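Local coordinates for protein carbohydrate binding family 6 (Clostridium thermocellum, PDB 5A8D) that probably hydrolyses terminal alpha-L-arabinofuranosyl residues from arabinose-containing polysaccharides, as a family 43 glycoside hydrolase, at residues R35-P40 / S264-H269; C53-D58 / I68-C73. All coordinates share one frame; numbering follows the deposited sequence.

Contact 1 of 2, residues R35-P40 / S264-H269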
ATOM      1  N   ARG A  35       3.778   4.391  64.068  1.00 26.10           N
ATOM      2  CA  ARG A  35       3.650   4.829  65.460  1.00 30.33           C
ATOM      3  C   ARG A  35       2.507   5.732  65.817  1.00 32.08           C
ATOM      4  O   ARG A  35       2.032   5.704  66.998  1.00 35.33           O
ATOM      5  CB  ARG A  35       4.891   5.536  65.939  1.00 31.21           C
ATOM      6  CG  ARG A  35       5.961   4.590  66.401  1.00 37.03           C
ATOM      7  CD  ARG A  35       6.658   5.174  67.618  1.00 39.81           C
ATOM      8  NE  ARG A  35       7.280   6.460  67.314  1.00 37.24           N
ATOM      9  CZ  ARG A  35       8.026   7.165  68.161  1.00 51.37           C
ATOM     10  NH1 ARG A  35       8.251   6.727  69.402  1.00 54.34           N
ATOM     11  NH2 ARG A  35       8.555   8.336  67.771  1.00 51.37           N
ATOM     12  N   PHE A  36       2.106   6.543  64.856  1.00 27.85           N
ATOM     13  CA  PHE A  36       1.075   7.542  65.084  1.00 31.48           C
ATOM     14  C   PHE A  36      -0.217   7.281  64.318  1.00 28.31           C
ATOM     15  O   PHE A  36      -0.984   8.208  64.046  1.00 30.63           O
ATOM     16  CB  PHE A  36       1.665   8.901  64.714  1.00 32.96           C
ATOM     17  CG  PHE A  36       2.868   9.265  65.542  1.00 34.20           C
ATOM     18  CD1 PHE A  36       2.707   9.626  66.851  1.00 34.22           C
ATOM     19  CD2 PHE A  36       4.155   9.190  65.024  1.00 34.30           C
ATOM     20  CE1 PHE A  36       3.812   9.949  67.645  1.00 37.16           C
ATOM     21  CE2 PHE A  36       5.263   9.499  65.810  1.00 37.70           C
ATOM     22  CZ  PHE A  36       5.093   9.887  67.128  1.00 36.46           C
ATOM     23  N   THR A  37      -0.473   6.012  63.981  1.00 26.13           N
ATOM     24  CA  THR A  37      -1.661   5.659  63.237  1.00 23.67           C
ATOM     25  C   THR A  37      -2.171   4.355  63.801  1.00 23.58           C
ATOM     26  O   THR A  37      -1.626   3.853  64.801  1.00 24.04           O
ATOM     27  CB  THR A  37      -1.354   5.590  61.743  1.00 24.58           C
ATOM     28  OG1 THR A  37      -2.576   5.572  60.972  1.00 23.05           O
ATOM     29  CG2 THR A  37      -0.466   4.375  61.413  1.00 22.77           C
ATOM     30  N   ALA A  38      -3.210   3.832  63.192  1.00 21.54           N
ATOM     31  CA  ALA A  38      -3.821   2.607  63.617  1.00 21.52           C
ATOM     32  C   ALA A  38      -3.947   1.710  62.400  1.00 20.38           C
ATOM     33  O   ALA A  38      -4.525   2.108  61.386  1.00 21.71           O
ATOM     34  CB  ALA A  38      -5.171   2.883  64.256  1.00 23.11           C
ATOM     35  N   ASP A  39      -3.402   0.509  62.490  1.00 18.49           N
ATOM     36  CA  ASP A  39      -3.499  -0.445  61.392  1.00 16.99           C
ATOM     37  C   ASP A  39      -4.615  -1.469  61.718  1.00 16.82           C
ATOM     38  O   ASP A  39      -4.535  -2.077  62.761  1.00 18.07           O
ATOM     39  CB  ASP A  39      -2.197  -1.219  61.278  1.00 16.62           C
ATOM     40  CG  ASP A  39      -0.995  -0.375  60.948  1.00 19.04           C
ATOM     41  OD1 ASP A  39      -1.137   0.686  60.312  1.00 19.52           O
ATOM     42  OD2 ASP A  39       0.101  -0.788  61.390  1.00 18.79           O
ATOM     43  N   PRO A  40      -5.598  -1.668  60.844  1.00 16.82           N
ATOM     44  CA  PRO A  40      -6.708  -2.544  61.158  1.00 16.34           C
ATOM     45  C   PRO A  40      -6.595  -3.938  60.631  1.00 16.37           C
ATOM     46  O   PRO A  40      -5.845  -4.220  59.676  1.00 17.68           O
ATOM     47  CB  PRO A  40      -7.875  -1.866  60.471  1.00 17.61           C
ATOM     48  CG  PRO A  40      -7.278  -1.242  59.260  1.00 20.06           C
ATOM     49  CD  PRO A  40      -5.899  -0.852  59.643  1.00 18.67           C
ATOM     50  N   SER A 264      -1.829   8.685  57.260  1.00 97.58           N
ATOM     51  CA  SER A 264      -0.345   8.836  57.327  1.00 81.22           C
ATOM     52  C   SER A 264       0.523   7.627  56.912  1.00 67.84           C
ATOM     53  O   SER A 264       0.922   6.784  57.745  1.00 65.16           O
ATOM     54  CB  SER A 264       0.024   9.330  58.725  1.00 92.93           C
ATOM     55  OG  SER A 264      -0.654   8.578  59.720  1.00 98.19           O
ATOM     56  N   ASN A 265       0.852   7.594  55.615  1.00 50.01           N
ATOM     57  CA  ASN A 265       1.497   6.447  54.949  1.00 42.66           C
ATOM     58  C   ASN A 265       0.864   5.143  55.431  1.00 41.47           C
ATOM     59  O   ASN A 265       1.577   4.179  55.839  1.00 35.31           O
ATOM     60  CB  ASN A 265       3.016   6.431  55.137  1.00 37.26           C
ATOM     61  CG  ASN A 265       3.681   7.747  54.719  1.00 38.64           C
ATOM     62  OD1 ASN A 265       3.028   8.675  54.175  1.00 36.73           O
ATOM     63  ND2 ASN A 265       4.987   7.845  54.985  1.00 31.91           N
ATOM     64  N   ASN A 266      -0.478   5.159  55.420  1.00 35.97           N
ATOM     65  CA  ASN A 266      -1.280   4.056  55.963  1.00 30.10           C
ATOM     66  C   ASN A 266      -2.521   3.626  55.152  1.00 26.74           C
ATOM     67  O   ASN A 266      -3.669   4.030  55.387  1.00 28.81           O
ATOM     68  CB  ASN A 266      -1.663   4.301  57.426  1.00 28.07           C
ATOM     69  CG  ASN A 266      -2.291   3.062  58.066  1.00 24.94           C
ATOM     70  OD1 ASN A 266      -2.227   1.968  57.505  1.00 22.78           O
ATOM     71  ND2 ASN A 266      -2.867   3.222  59.237  1.00 22.90           N
ATOM     72  N   ASN A 267      -2.261   2.670  54.278  1.00 22.30           N
ATOM     73  CA  ASN A 267      -3.288   1.945  53.540  1.00 21.20           C
ATOM     74  C   ASN A 267      -3.383   0.500  53.977  1.00 20.25           C
ATOM     75  O   ASN A 267      -3.723  -0.407  53.162  1.00 18.12           O
ATOM     76  CB  ASN A 267      -3.019   2.091  52.027  1.00 20.81           C
ATOM     77  CG  ASN A 267      -3.648   3.326  51.456  1.00 23.38           C
ATOM     78  OD1 ASN A 267      -4.753   3.694  51.822  1.00 24.26           O
ATOM     79  ND2 ASN A 267      -2.967   3.987  50.571  1.00 22.50           N
ATOM     80  N   HIS A 268      -3.099   0.241  55.264  1.00 18.11           N
ATOM     81  CA  HIS A 268      -3.359  -1.059  55.842  1.00 16.73           C
ATOM     82  C   HIS A 268      -4.848  -1.292  55.857  1.00 17.72           C
ATOM     83  O   HIS A 268      -5.631  -0.394  56.072  1.00 18.25           O
ATOM     84  CB  HIS A 268      -2.715  -1.233  57.226  1.00 18.36           C
ATOM     85  CG  HIS A 268      -1.240  -1.227  57.117  1.00 18.21           C
ATOM     86  ND1 HIS A 268      -0.509  -0.065  57.104  1.00 20.66           N
ATOM     87  CD2 HIS A 268      -0.384  -2.226  56.813  1.00 19.09           C
ATOM     88  CE1 HIS A 268       0.758  -0.362  56.876  1.00 20.03           C
ATOM     89  NE2 HIS A 268       0.849  -1.657  56.663  1.00 19.60           N
ATOM     90  N   HIS A 269      -5.220  -2.521  55.546  1.00 17.14           N
ATOM     91  CA  HIS A 269      -6.653  -2.812  55.241  1.00 16.41           C
ATOM     92  C   HIS A 269      -6.939  -4.272  55.441  1.00 17.19           C
ATOM     93  O   HIS A 269      -6.015  -5.107  55.498  1.00 16.37           O
ATOM     94  CB  HIS A 269      -7.002  -2.423  53.784  1.00 17.04           C
ATOM     95  CG  HIS A 269      -6.253  -3.206  52.752  1.00 17.08           C
ATOM     96  ND1 HIS A 269      -4.927  -2.984  52.471  1.00 17.08           N
ATOM     97  CD2 HIS A 269      -6.629  -4.252  51.974  1.00 18.11           C
ATOM     98  CE1 HIS A 269      -4.507  -3.875  51.586  1.00 18.69           C
ATOM     99  NE2 HIS A 269      -5.517  -4.670  51.283  1.00 17.61           N
TER
HETATM  100  O   HOH W   1      -5.460  -6.410  57.863  1.00 26.55           O

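Contact 2 of 2, residues C53-D58 / I68-C73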
ATOM      1  N   CYS A  53      -7.139  -3.182  65.971  1.00 16.88           N
ATOM      2  CA  CYS A  53      -6.273  -2.070  65.537  1.00 18.20           C
ATOM      3  C   CYS A  53      -5.015  -1.982  66.369  1.00 18.48           C
ATOM      4  O   CYS A  53      -5.071  -2.140  67.570  1.00 18.29           O
ATOM      5  CB  CYS A  53      -6.965  -0.753  65.672  1.00 19.78           C
ATOM      6  SG  CYS A  53      -8.137  -0.482  64.328  1.00 26.47           S
ATOM      7  N   SER A  54      -3.869  -1.744  65.723  1.00 17.15           N
ATOM      8  CA  SER A  54      -2.669  -1.400  66.449  1.00 19.27           C
ATOM      9  C   SER A  54      -2.741   0.045  66.925  1.00 20.44           C
ATOM     10  O   SER A  54      -3.354   0.911  66.301  1.00 19.49           O
ATOM     11  CB  SER A  54      -1.370  -1.600  65.627  1.00 18.01           C
ATOM     12  OG  SER A  54      -1.409  -0.841  64.426  1.00 18.43           O
ATOM     13  N   HIS A  55      -2.080   0.269  68.062  1.00 20.68           N
ATOM     14  CA  HIS A  55      -1.878   1.608  68.634  1.00 26.92           C
ATOM     15  C   HIS A  55      -0.450   1.678  69.113  1.00 24.38           C
ATOM     16  O   HIS A  55       0.148   0.665  69.545  1.00 23.73           O
ATOM     17  CB  HIS A  55      -2.863   1.909  69.776  1.00 28.85           C
ATOM     18  CG  HIS A  55      -4.280   1.778  69.347  1.00 31.12           C
ATOM     19  ND1 HIS A  55      -4.901   2.710  68.544  1.00 33.25           N
ATOM     20  CD2 HIS A  55      -5.166   0.760  69.499  1.00 32.23           C
ATOM     21  CE1 HIS A  55      -6.119   2.287  68.244  1.00 33.64           C
ATOM     22  NE2 HIS A  55      -6.300   1.110  68.814  1.00 32.78           N
ATOM     23  N   ASP A  56       0.160   2.856  68.992  1.00 27.91           N
ATOM     24  CA  ASP A  56       1.491   2.946  69.533  1.00 32.36           C
ATOM     25  C   ASP A  56       1.602   4.231  70.377  1.00 41.94           C
ATOM     26  O   ASP A  56       1.620   4.154  71.628  1.00 45.65           O
ATOM     27  CB  ASP A  56       2.498   2.738  68.403  1.00 32.55           C
ATOM     28  CG  ASP A  56       3.939   2.636  68.907  1.00 31.88           C
ATOM     29  OD1 ASP A  56       4.222   3.256  69.957  1.00 29.91           O
ATOM     30  OD2 ASP A  56       4.766   1.979  68.231  1.00 28.13           O
ATOM     31  N   SER A  57       1.589   5.376  69.724  1.00 39.52           N
ATOM     32  CA  SER A  57       1.746   6.669  70.424  1.00 44.55           C
ATOM     33  C   SER A  57       0.805   7.667  69.721  1.00 48.30           C
ATOM     34  O   SER A  57      -0.154   7.205  69.104  1.00 49.21           O
ATOM     35  CB  SER A  57       3.228   7.100  70.420  1.00 47.28           C
ATOM     36  OG  SER A  57       4.178   6.032  70.542  1.00 48.14           O
ATOM     37  N   ASP A  58       0.931   9.002  69.836  1.00 72.75           N
ATOM     38  CA  ASP A  58       1.341   9.817  71.012  1.00 99.47           C
ATOM     39  C   ASP A  58       0.428  11.078  70.999  1.00120.69           C
ATOM     40  O   ASP A  58       0.874  12.189  71.318  1.00123.64           O
ATOM     41  CB  ASP A  58       2.820  10.278  70.944  1.00106.38           C
ATOM     42  CG  ASP A  58       3.459  10.458  72.321  1.00110.01           C
ATOM     43  OD1 ASP A  58       2.907  11.220  73.151  1.00114.86           O
ATOM     44  OD2 ASP A  58       4.528   9.844  72.562  1.00100.87           O
ATOM     45  N   ILE A  68      -0.633   4.034  74.713  1.00 63.21           N
ATOM     46  CA  ILE A  68      -0.440   2.662  75.277  1.00 58.03           C
ATOM     47  C   ILE A  68      -0.347   1.767  74.052  1.00 51.85           C
ATOM     48  O   ILE A  68      -1.387   1.554  73.422  1.00 38.55           O
ATOM     49  CB  ILE A  68      -1.443   2.084  76.330  1.00 66.90           C
ATOM     50  CG1 ILE A  68      -0.956   0.708  76.863  1.00 63.95           C
ATOM     51  CG2 ILE A  68      -2.846   1.803  75.770  1.00 72.75           C
ATOM     52  CD1 ILE A  68       0.538   0.544  77.088  1.00 61.26           C
ATOM     53  N   PRO A  69       0.890   1.335  73.686  1.00 40.28           N
ATOM     54  CA  PRO A  69       1.264   0.521  72.535  1.00 42.57           C
ATOM     55  C   PRO A  69       0.812  -0.950  72.566  1.00 36.03           C
ATOM     56  O   PRO A  69       1.379  -1.783  73.287  1.00 34.34           O
ATOM     57  CB  PRO A  69       2.794   0.549  72.549  1.00 41.88           C
ATOM     58  CG  PRO A  69       3.170   1.753  73.322  1.00 49.24           C
ATOM     59  CD  PRO A  69       2.080   2.011  74.288  1.00 48.80           C
ATOM     60  N   ASP A  70      -0.148  -1.288  71.731  1.00 28.64           N
ATOM     61  CA  ASP A  70      -0.829  -2.540  71.895  1.00 21.98           C
ATOM     62  C   ASP A  70      -1.725  -2.808  70.666  1.00 19.98           C
ATOM     63  O   ASP A  70      -1.636  -2.096  69.695  1.00 19.50           O
ATOM     64  CB  ASP A  70      -1.624  -2.528  73.224  1.00 21.78           C
ATOM     65  CG  ASP A  70      -2.824  -1.566  73.241  1.00 26.34           C
ATOM     66  OD1 ASP A  70      -3.095  -0.908  72.229  1.00 25.96           O
ATOM     67  OD2 ASP A  70      -3.536  -1.537  74.290  1.00 27.09           O
ATOM     68  N   ILE A  71      -2.532  -3.857  70.715  1.00 17.40           N
ATOM     69  CA  ILE A  71      -3.614  -4.057  69.797  1.00 17.76           C
ATOM     70  C   ILE A  71      -4.928  -4.130  70.591  1.00 17.59           C
ATOM     71  O   ILE A  71      -5.000  -4.810  71.592  1.00 16.00           O
ATOM     72  CB  ILE A  71      -3.416  -5.364  69.008  1.00 18.56           C
ATOM     73  CG1 ILE A  71      -2.148  -5.214  68.145  1.00 20.73           C
ATOM     74  CG2 ILE A  71      -4.648  -5.696  68.180  1.00 17.19           C
ATOM     75  CD1 ILE A  71      -1.626  -6.466  67.530  1.00 21.22           C
ATOM     76  N   THR A  72      -5.951  -3.439  70.110  1.00 16.84           N
ATOM     77  CA  THR A  72      -7.267  -3.400  70.704  1.00 17.76           C
ATOM     78  C   THR A  72      -8.267  -3.998  69.718  1.00 17.95           C
ATOM     79  O   THR A  72      -7.956  -4.256  68.541  1.00 17.53           O
ATOM     80  CB  THR A  72      -7.703  -1.952  71.012  1.00 20.33           C
ATOM     81  OG1 THR A  72      -7.729  -1.190  69.802  1.00 21.26           O
ATOM     82  CG2 THR A  72      -6.812  -1.282  72.065  1.00 21.64           C
ATOM     83  N   CYS A  73      -9.459  -4.273  70.217  1.00 17.84           N
ATOM     84  CA  CYS A  73     -10.500  -4.941  69.439  1.00 17.73           C
ATOM     85  C   CYS A  73     -11.872  -4.384  69.769  1.00 17.65           C
ATOM     86  O   CYS A  73     -12.179  -4.110  70.949  1.00 18.00           O
ATOM     87  CB  CYS A  73     -10.441  -6.426  69.801  1.00 18.85           C
ATOM     88  SG  CYS A  73     -11.693  -7.432  68.961  1.00 22.06           S
TER

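Contact 1 of 2, residues R35-P40 / S264-H269
The amide of Asn266 reaches across to the loop 35-40 and spends both N-H groups there. Its ND2 donates to Thr37 OG1 at 2.9 Å, with N-H...O at 159°, and to the backbone oxygen Ala38 O, also 2.9 Å from ND2. Both acceptors lie in the amide plane, although from the side of Ala38 the donor stands well above the carbonyl plane. Thr37 meets it with its hydroxyl turned anti to the backbone N (chi1 -166°), while its methyl CG2 comes within 3.4 Å of Asn266 ND2.

Next along, the carboxylate of Asp39 lies over one face of the His268 imidazole, the two planes 42° apart, and Pro40 CD rests 3.6 Å from His268 O. A water within hydrogen-bonding distance of Pro40 O and His269 O bridges them where the segments run on into strands.

What sets the amide is the turn behind it. Asn266 OD1 accepts from His268 N (3.0 Å) and, from the opposite face of its plane, from His268 ND1 (2.7 Å), an Asx turn reinforced by the ring. Asp162 takes the far end of that ring at NE2, so its rotation is fixed from both sides. These buried loops, leading into strands 40-45 and 269-274, bring the first and last sheets together near the centre of the chain, as expected for the five-bladed beta-propeller of family 43.

Contact 2 of 2, residues C53-D58 / I68-C73
Cys53 and Thr72 open a ladder of four backbone bonds: Cys53 N to Thr72 O, Thr72 N to Cys53 O, then His55 N to Asp70 O and Asp70 N to His55 O, all between 2.9 and 3.0 Å. Between these two hydrogen-bonded pairs sits the non-hydrogen-bonded pair Ser54-Ile71, whose CA atoms come to 4.4 Å, with Ile71 CA directing a C-H at Cys53 O. Here packing is tight. On the Ser54-Ile71 face the side chains meet Pro104 of strand 104-109, and CG2 of Ile71 settles 3.6 Å from Cys53 O.

The other face carries Cys53, His55, Asp70 and Thr72. His55 leans diagonally along it, its CG anti to the carbonyl carbon (chi1 -57°), and NE2 donates to Thr72 OG1 at 2.9 Å. That hydroxyl lies in the ring plane, but the bond is bent, 131° at the hydrogen; Gln298 also bonds to it. Asp70 OD1 approaches His55 CB, its carboxylate steeply inclined to the ring.

Beyond His55 the regular ladder stops, but packing stays tight: Asp56 and Pro69 CA atoms are 3.9 Å apart, and Pro69 CG lies 3.3 Å from Asp56 O. Buried Asp56 is gripped at both oxygens, OD1 by Ser57 OG and OD2 by Trp102 NE1. The loose side is exposed Ile68. The pairing joins the middle two strands of a four-stranded antiparallel sheet, consistent with one blade of a beta-propeller.

How the contacts relate
Contacts 1 and 2 lie about 11 Å apart, centre to centre, and touch directly. Loop 35-40 runs beside segment 53-58: probable hydrogen bonds link Arg35 O to Ser57 N and Asp39 O to Ser54 N, and Ala38 CB packs on Ser54 O. Along the chain, both segments of contact 2 fall between those of contact 1, only ten residues apart against 224. Contact 2 is therefore local pairing inside the first sheet, which runs from strand 40-45 to strand 83-89, whereas contact 1 joins the entry to that sheet with the entry to the last one, which begins at strand 269-274, where a family 43 propeller would be expected to close its ring.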